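Local coordinates for endoglucanase (PDB 3X17), which probably hydrolyses internal beta-1,4-glucosidic bonds of cellulose, as a family 9 glycoside hydrolase with an N-terminal Ig-like domain, at residues 355-358 / 359-363; 319-322 / 323-326. All coordinates share one frame; numbering follows the deposited sequence.

Contact 1 (355-358 / 359-363); sequences EYHD and YIARM
His357 and Ala361 are joined by the shortest backbone bond between the two halves of this helical stretch. Ala361 N donates to His357 O at 2.8 Å. One residue on, Arg362 N reaches Asp358 O at 2.9 Å, in a slightly straighter bond. Both are the i to i+4 bonds of an alpha-helix. The bonds to Tyr356 O are weaker. Ile360 N lies 3.3 Å from Tyr356 O, and Tyr359 N makes a second, more bent weak bond to the same oxygen.

Side-chain carbons pack against the carbonyl oxygens of the preceding turn. Ile360 comes alongside that turn. Its CG1 lies 3.5 Å from Tyr356 O, because chi1 of -57° sets CG1 beside the backbone N. CD1 then runs back to within 4.1 Å of His357 CA. With CG1 and CD1 gone, as in an alanine here, the space beside Tyr356 O and His357 CA would probably be left open. Ala361 CB lies 3.7 Å from His357 O. Tyr359 touches the preceding turn through CB, 3.5 Å from Tyr356 O. Its CG is anti to the backbone N (chi1 -177°), and the ring projects from the turn to meet Trp308.

Charge plays a small part between the two segments. Arg362 CB packs against Asp358 O, but its NH2 stays 6.4 Å from Asp358 OD2. The opposite charges may still attract weakly.

The turn belongs to helix 354-366 of the (alpha/alpha)6 barrel. Tyr356 and Tyr359 both meet Trp308 of helix 294-312 edge-to-face. His357 meets Trp348 of helix 337-351 in the same manner. Tyr356 also packs on Leu347 and Thr351, and Tyr359 on Arg340, all of helix 337-351.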
loop_
_atom_site.group_PDB
_atom_site.type_symbol
_atom_site.label_atom_id
_atom_site.label_comp_id
_atom_site.label_asym_id
_atom_site.label_seq_id
_atom_site.Cartn_x
_atom_site.Cartn_y
_atom_site.Cartn_z
ATOM N N GLU A 355 -10.703 21.067 -22.088
ATOM C CA GLU A 355 -11.878 20.286 -21.696
ATOM C C GLU A 355 -11.699 19.649 -20.323
ATOM O O GLU A 355 -12.648 19.612 -19.538
ATOM C CB GLU A 355 -12.257 19.236 -22.745
ATOM C CG GLU A 355 -11.243 18.088 -22.939
ATOM C CD GLU A 355 -11.689 17.105 -24.013
ATOM O OE1 GLU A 355 -12.878 16.739 -24.028
ATOM O OE2 GLU A 355 -10.866 16.720 -24.865
ATOM N N TYR A 356 -10.483 19.175 -20.028
ATOM C CA TYR A 356 -10.180 18.560 -18.739
ATOM C C TYR A 356 -10.054 19.593 -17.606
ATOM O O TYR A 356 -10.606 19.403 -16.523
ATOM C CB TYR A 356 -8.927 17.662 -18.828
ATOM C CG TYR A 356 -8.997 16.671 -19.965
ATOM C CD1 TYR A 356 -10.057 15.772 -20.055
ATOM C CD2 TYR A 356 -8.130 16.758 -21.038
ATOM C CE1 TYR A 356 -10.171 14.905 -21.114
ATOM C CE2 TYR A 356 -8.260 15.904 -22.133
ATOM C CZ TYR A 356 -9.277 14.989 -22.157
ATOM O OH TYR A 356 -9.410 14.137 -23.216
ATOM N N HIS A 357 -9.372 20.708 -17.867
ATOM C CA HIS A 357 -9.249 21.761 -16.834
ATOM C C HIS A 357 -10.590 22.440 -16.510
ATOM O O HIS A 357 -10.853 22.779 -15.358
ATOM C CB HIS A 357 -8.173 22.799 -17.182
ATOM C CG HIS A 357 -7.873 23.735 -16.056
ATOM N ND1 HIS A 357 -6.847 23.512 -15.162
ATOM C CD2 HIS A 357 -8.565 24.797 -15.576
ATOM C CE1 HIS A 357 -6.903 24.409 -14.195
ATOM N NE2 HIS A 357 -7.932 25.206 -14.427
ATOM N N ASP A 358 -11.447 22.583 -17.519
ATOM C CA ASP A 358 -12.819 23.054 -17.310
ATOM C C ASP A 358 -13.527 22.239 -16.235
ATOM O O ASP A 358 -14.191 22.801 -15.350
ATOM C CB ASP A 358 -13.641 23.012 -18.614
ATOM C CG ASP A 358 -13.250 24.120 -19.605
ATOM O OD1 ASP A 358 -12.509 25.043 -19.226
ATOM O OD2 ASP A 358 -13.624 24.029 -20.799
ATOM N N TYR A 359 -13.398 20.913 -16.302
ATOM C CA TYR A 359 -14.068 20.086 -15.310
ATOM C C TYR A 359 -13.531 20.438 -13.933
ATOM O O TYR A 359 -14.291 20.641 -12.979
ATOM C CB TYR A 359 -13.899 18.588 -15.599
ATOM C CG TYR A 359 -14.650 17.699 -14.619
ATOM C CD1 TYR A 359 -14.059 17.297 -13.443
ATOM C CD2 TYR A 359 -15.973 17.315 -14.855
ATOM C CE1 TYR A 359 -14.707 16.512 -12.539
ATOM C CE2 TYR A 359 -16.653 16.554 -13.924
ATOM C CZ TYR A 359 -15.991 16.133 -12.781
ATOM O OH TYR A 359 -16.611 15.347 -11.843
ATOM N N ILE A 360 -12.211 20.580 -13.844
ATOM C CA ILE A 360 -11.578 20.907 -12.567
ATOM C C ILE A 360 -12.091 22.253 -12.022
ATOM O O ILE A 360 -12.512 22.332 -10.870
ATOM C CB ILE A 360 -10.055 20.900 -12.661
ATOM C CG1 ILE A 360 -9.553 19.529 -13.162
ATOM C CG2 ILE A 360 -9.448 21.222 -11.307
ATOM C CD1 ILE A 360 -8.067 19.533 -13.635
ATOM N N ALA A 361 -12.122 23.270 -12.880
ATOM C CA ALA A 361 -12.539 24.624 -12.468
ATOM C C ALA A 361 -14.005 24.660 -12.034
ATOM O O ALA A 361 -14.345 25.285 -11.035
ATOM C CB ALA A 361 -12.273 25.654 -13.601
ATOM N N ARG A 362 -14.854 23.934 -12.753
ATOM C CA ARG A 362 -16.261 23.757 -12.380
ATOM C C ARG A 362 -16.391 23.158 -10.979
ATOM O O ARG A 362 -17.129 23.692 -10.120
ATOM C CB ARG A 362 -16.978 22.883 -13.415
ATOM C CG ARG A 362 -18.493 22.764 -13.235
ATOM C CD ARG A 362 -19.136 21.792 -14.273
ATOM N NE ARG A 362 -18.271 21.549 -15.433
ATOM C CZ ARG A 362 -18.139 20.371 -16.058
ATOM N NH1 ARG A 362 -18.835 19.308 -15.655
ATOM N NH2 ARG A 362 -17.308 20.256 -17.095
ATOM N N MET A 363 -15.651 22.076 -10.730
ATOM C CA MET A 363 -15.643 21.481 -9.391
ATOM C C MET A 363 -15.113 22.438 -8.354
ATOM O O MET A 363 -15.585 22.432 -7.228
ATOM C CB MET A 363 -14.848 20.174 -9.315
ATOM C CG MET A 363 -15.424 19.222 -8.268
ATOM S SD MET A 363 -14.441 17.734 -7.955
ATOM C CE MET A 363 -15.200 16.579 -9.109
#

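Contact 2 (319-322 / 323-326)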
loop_
_atom_site.group_PDB
_atom_site.type_symbol
_atom_site.label_atom_id
_atom_site.label_comp_id
_atom_site.label_asym_id
_atom_site.label_seq_id
_atom_site.Cartn_x
_atom_site.Cartn_y
_atom_site.Cartn_z
ATOM N N ASP A 319 -23.847 1.038 -9.002
ATOM C CA ASP A 319 -24.707 -0.033 -8.486
ATOM C C ASP A 319 -23.900 -1.243 -8.083
ATOM O O ASP A 319 -23.164 -1.815 -8.906
ATOM C CB ASP A 319 -25.718 -0.457 -9.554
ATOM C CG ASP A 319 -26.597 0.681 -9.991
ATOM O OD1 ASP A 319 -27.076 1.435 -9.111
ATOM O OD2 ASP A 319 -26.836 0.795 -11.209
ATOM N N TYR A 320 -24.128 -1.698 -6.867
ATOM C CA TYR A 320 -23.395 -2.819 -6.310
ATOM C C TYR A 320 -24.372 -3.852 -5.731
ATOM O O TYR A 320 -24.469 -4.009 -4.518
ATOM C CB TYR A 320 -22.395 -2.346 -5.238
ATOM C CG TYR A 320 -21.395 -1.296 -5.735
ATOM C CD1 TYR A 320 -20.288 -1.659 -6.488
ATOM C CD2 TYR A 320 -21.580 0.052 -5.457
ATOM C CE1 TYR A 320 -19.381 -0.699 -6.943
ATOM C CE2 TYR A 320 -20.711 1.021 -5.938
ATOM C CZ TYR A 320 -19.583 0.638 -6.629
ATOM O OH TYR A 320 -18.711 1.604 -7.084
ATOM N N PRO A 321 -25.070 -4.592 -6.608
ATOM C CA PRO A 321 -26.093 -5.497 -6.085
ATOM C C PRO A 321 -25.473 -6.469 -5.086
ATOM O O PRO A 321 -24.396 -7.019 -5.334
ATOM C CB PRO A 321 -26.572 -6.267 -7.324
ATOM C CG PRO A 321 -25.979 -5.590 -8.502
ATOM C CD PRO A 321 -24.793 -4.800 -8.038
ATOM N N ALA A 322 -26.147 -6.676 -3.966
ATOM C CA ALA A 322 -25.616 -7.528 -2.910
ATOM C C ALA A 322 -25.262 -8.925 -3.420
ATOM O O ALA A 322 -24.348 -9.580 -2.903
ATOM C CB ALA A 322 -26.630 -7.610 -1.713
ATOM N N GLU A 323 -25.966 -9.381 -4.442
ATOM C CA GLU A 323 -25.696 -10.716 -4.977
ATOM C C GLU A 323 -24.408 -10.826 -5.807
ATOM O O GLU A 323 -23.889 -11.917 -6.008
ATOM C CB GLU A 323 -26.897 -11.272 -5.747
ATOM C CG GLU A 323 -27.192 -10.560 -7.053
ATOM C CD GLU A 323 -28.179 -9.401 -6.889
ATOM O OE1 GLU A 323 -28.554 -9.079 -5.737
ATOM O OE2 GLU A 323 -28.550 -8.793 -7.921
ATOM N N ASP A 324 -23.896 -9.698 -6.289
ATOM C CA ASP A 324 -22.603 -9.679 -6.955
ATOM C C ASP A 324 -21.441 -9.968 -5.980
ATOM O O ASP A 324 -20.294 -10.139 -6.403
ATOM C CB ASP A 324 -22.383 -8.321 -7.620
ATOM C CG ASP A 324 -23.243 -8.130 -8.848
ATOM O OD1 ASP A 324 -24.055 -9.034 -9.157
ATOM O OD2 ASP A 324 -23.092 -7.072 -9.512
ATOM N N ASN A 325 -21.739 -9.999 -4.683
ATOM C CA ASN A 325 -20.716 -10.291 -3.675
ATOM C C ASN A 325 -20.612 -11.732 -3.235
ATOM O O ASN A 325 -19.976 -12.010 -2.229
ATOM C CB ASN A 325 -20.901 -9.395 -2.447
ATOM C CG ASN A 325 -20.977 -7.943 -2.822
ATOM O OD1 ASN A 325 -21.723 -7.178 -2.217
ATOM N ND2 ASN A 325 -20.338 -7.593 -3.938
ATOM N N SER A 326 -21.239 -12.652 -3.966
ATOM C CA SER A 326 -21.318 -14.044 -3.510
ATOM C C SER A 326 -19.957 -14.749 -3.519
ATOM O O SER A 326 -19.788 -15.753 -2.843
ATOM C CB SER A 326 -22.325 -14.843 -4.344
ATOM O OG SER A 326 -21.851 -15.010 -5.681
#
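The Pro321 and Asp324 side chains cross obliquely, with the carboxylate oxygen OD2 at ring carbons CD and CG, while the Glu323 carboxylate meets the same ring at CB. Asp324 OD2 lies 3.2 Å from Pro321 CD. Glu323 OE2 comes within 3.3 Å of Pro321 CB. With chi1 at 69°, Glu323 CG is flanked by both backbone arms of its own residue, and a bend at chi2 brings the carboxylate back to Pro321 CB.

Two backbone bonds close the turn. Asp324 N donates to Pro321 O at 2.9 Å, and Asn325 N to Ala322 O at 3.2 Å. Both are bent, with N-H...O angles of 144° and 155°. The i to i+3 spacing is that of a short 3-10 turn. Asn325 CB also packs 3.5 Å from Ala322 O.

Asp324 is buried. Its OD2 has a long, weak ion pair with Arg269 of strand 265-271, and its backbone O accepts from Lys246 NZ. Ser326 OG is hydrogen-bonded to Leu250 O.

The two carboxylates thus meet proline carbons rather than donors within this turn. Pro321 CD, bonded to the amide nitrogen, is probably slightly polarised and so suits the Asp324 oxygen. The Glu323 contact at CB is plain packing. Arg269 may offset part of the charge on Asp324.

Both contacts lie in the family 9 catalytic region, and contact 2 precedes contact 1 along the chain. Their centres are 33 Å apart and their nearest atoms about 15 Å, so they do not touch. Helix 337-351 follows the loop of contact 2 and precedes the helix of contact 1. A calcium ion bound by Asp333, Asp335, Asp338, Asp339 and Val377 lies in this region. The side chain of Tyr359 in contact 1 is about 10 Å from a bound calcium. Tyr320, in the first segment of contact 2, is hydrogen-bonded through OH to the backbone O of calcium ligand Asp333. Neither contact supplies a metal ligand.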